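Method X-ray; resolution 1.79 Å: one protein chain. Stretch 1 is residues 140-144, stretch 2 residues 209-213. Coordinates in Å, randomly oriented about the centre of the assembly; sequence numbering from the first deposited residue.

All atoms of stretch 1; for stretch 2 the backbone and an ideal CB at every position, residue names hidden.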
# COMPACT_ATOMS: atom_id res chain seq x y z
N LEU A 140 10.76 -12.20 9.00
CA LEU A 140 9.50 -11.51 8.67
C LEU A 140 9.39 -11.34 7.17
O LEU A 140 10.31 -10.82 6.51
CB LEU A 140 9.45 -10.13 9.33
CG LEU A 140 8.18 -9.32 9.13
CD1 LEU A 140 6.98 -10.11 9.75
CD2 LEU A 140 8.31 -7.96 9.80
N GLU A 141 8.26 -11.78 6.61
CA GLU A 141 7.98 -11.47 5.21
C GLU A 141 7.41 -10.04 5.11
O GLU A 141 6.33 -9.76 5.65
CB GLU A 141 7.00 -12.48 4.62
CG GLU A 141 6.77 -12.24 3.12
CD GLU A 141 5.81 -13.25 2.48
OE1 GLU A 141 5.28 -14.13 3.18
OE2 GLU A 141 5.61 -13.19 1.25
N VAL A 142 8.10 -9.16 4.37
CA VAL A 142 7.70 -7.77 4.28
C VAL A 142 7.25 -7.42 2.85
O VAL A 142 7.70 -8.04 1.86
CB VAL A 142 8.80 -6.82 4.74
CG1 VAL A 142 9.00 -6.97 6.27
CG2 VAL A 142 10.12 -7.07 4.01
N SER A 143 6.42 -6.39 2.76
CA SER A 143 5.91 -5.91 1.48
C SER A 143 6.83 -4.96 0.71
O SER A 143 7.52 -4.14 1.28
CB SER A 143 4.60 -5.15 1.75
OG SER A 143 4.12 -4.49 0.59
N TYR A 144 6.78 -5.06 -0.62
CA TYR A 144 7.14 -3.98 -1.51
C TYR A 144 6.74 -2.66 -0.85
O TYR A 144 5.65 -2.53 -0.27
CB TYR A 144 6.37 -4.12 -2.84
CG TYR A 144 6.77 -3.07 -3.84
CD1 TYR A 144 7.98 -3.16 -4.50
CD2 TYR A 144 5.99 -1.94 -4.05
CE1 TYR A 144 8.38 -2.18 -5.40
CE2 TYR A 144 6.39 -0.93 -4.95
CZ TYR A 144 7.62 -1.07 -5.62
OH TYR A 144 8.11 -0.11 -6.50
N UNK A 209 -3.12 -2.48 0.45
CA UNK A 209 -2.16 -1.44 0.23
C UNK A 209 -0.75 -2.04 0.40
O UNK A 209 0.16 -1.40 0.94
CB UNK A 209 -2.40 -0.27 1.19
N UNK A 210 -0.59 -3.27 -0.06
CA UNK A 210 0.69 -3.98 0.09
C UNK A 210 0.82 -5.12 -0.95
O UNK A 210 -0.15 -5.50 -1.63
CB UNK A 210 0.81 -4.54 1.51
N UNK A 211 2.02 -5.68 -1.06
CA UNK A 211 2.26 -6.84 -1.93
C UNK A 211 1.58 -8.13 -1.54
O UNK A 211 1.68 -9.13 -2.26
CB UNK A 211 3.77 -7.11 -2.00
N UNK A 212 0.84 -8.12 -0.42
CA UNK A 212 -0.02 -9.24 -0.05
C UNK A 212 -1.42 -9.13 -0.67
O UNK A 212 -2.23 -10.04 -0.51
CB UNK A 212 -0.13 -9.32 1.47
N UNK A 213 -1.69 -8.03 -1.35
CA UNK A 213 -2.96 -7.81 -2.06
C UNK A 213 -3.29 -6.33 -2.13
O UNK A 213 -3.14 -5.61 -1.12
CB UNK A 213 -4.10 -8.57 -1.38

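Position 209 tells the designer little from this side. Its CA-to-CB bond points away from stretch 1, and nothing of stretch 1 lies within 5.5 Å of the ideal CB. Phi/psi of -141/38° combine an extended phi with a psi well below the usual strand value, so they do not by themselves single out a side-chain type, and many would fit. The deposited residue is Thr209, which makes no contact with stretch 1; its OG1 is hydrogen-bonded to a residue bordering one of the two stretches.

Position 210 is more constrained. Its ideal CB points sideways, yet sits 3.4 Å from Ser143 OG, so the neighbour is close at the root of the side chain. The backbone adds a second clue: the carbonyl O of 210 receives a hydrogen bond from the N of 213, 3.0 Å away, closing a type I turn over 210 to 213. The first place of such a turn favours Asp, Asn, Ser or Thr, short side chains able to accept a bond from the backbone NH two residues on. The deposited residue is Ser210. With chi1 at 88° (p), its OG accepts a hydrogen bond from the N of 212 at 3.1 Å, so the hydroxyl serves the turn, while its CB packs against Ser143 OG at 3.4 Å.

Position 211 lies closest to stretch 1 by backbone, the CA of 211 being 5.1 Å from Ser143 CA. An ideal CB would point toward stretch 1, 3.7 Å from Ser143 OG and 3.9 Å from Tyr144 N. Those distances leave room for a methyl, so Gly or Ala would suit, with Ser conceivable; a longer chain would have to find a path past Ser143 and Tyr144, which the ideal CB alone does not settle. Phi/psi of -67/-1° are open to L-residues generally, though proline would lack the NH. That NH is the feature to preserve, for the N of 211 donates to Ser143 OG at 2.9 Å with a nearly linear angle of 174°. Ser143 OG in turn donates to Tyr144 O at 2.6 Å, so one hydroxyl takes a bond from the turn and gives one to the carbonyl of the next residue in its own chain segment. The deposited residue is Gly211, which makes the contact entirely through its backbone.

Position 212 looks empty at first: the ideal CB points sideways and finds nothing of stretch 1 within 5.5 Å. Only a long side chain could cross the gap, and what awaits it is the Glu141 side chain and the backbone from Glu141 to Ser143. Leu, Met or an aromatic would suit, as might a long basic residue drawn by the carboxylate. The deposited residue is Phe212, whose end comes nearer than its root suggests. With chi1 at -62° (m), the ring brings Phe212 CZ to 3.5 Å from Glu141 O, which lies at the ring edge near its plane, and Phe212 CE1 to 3.7 Å from Glu141 CD. It has the largest covered area in the contact.

Position 213 is settled by the backbone alone. At phi/psi of 151/139° a CB would be jammed against the carbonyl O of the preceding residue, which calls for glycine. The deposited residue is Gly213, whose N closes the turn.

Stretch 2 209-213: TSGFG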
# COMPACT_ATOMS: atom_id res chain seq x y z
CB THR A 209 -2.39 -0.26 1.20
OG1 THR A 209 -3.82 -0.09 1.40
CG2 THR A 209 -1.74 1.01 0.63
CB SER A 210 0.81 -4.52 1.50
OG SER A 210 0.22 -5.80 1.55
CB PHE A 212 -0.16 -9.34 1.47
CG PHE A 212 1.14 -9.60 2.19
CD1 PHE A 212 1.63 -10.89 2.35
CD2 PHE A 212 1.84 -8.55 2.75
CE1 PHE A 212 2.83 -11.13 3.02
CE2 PHE A 212 3.03 -8.79 3.46
CZ PHE A 212 3.53 -10.08 3.58
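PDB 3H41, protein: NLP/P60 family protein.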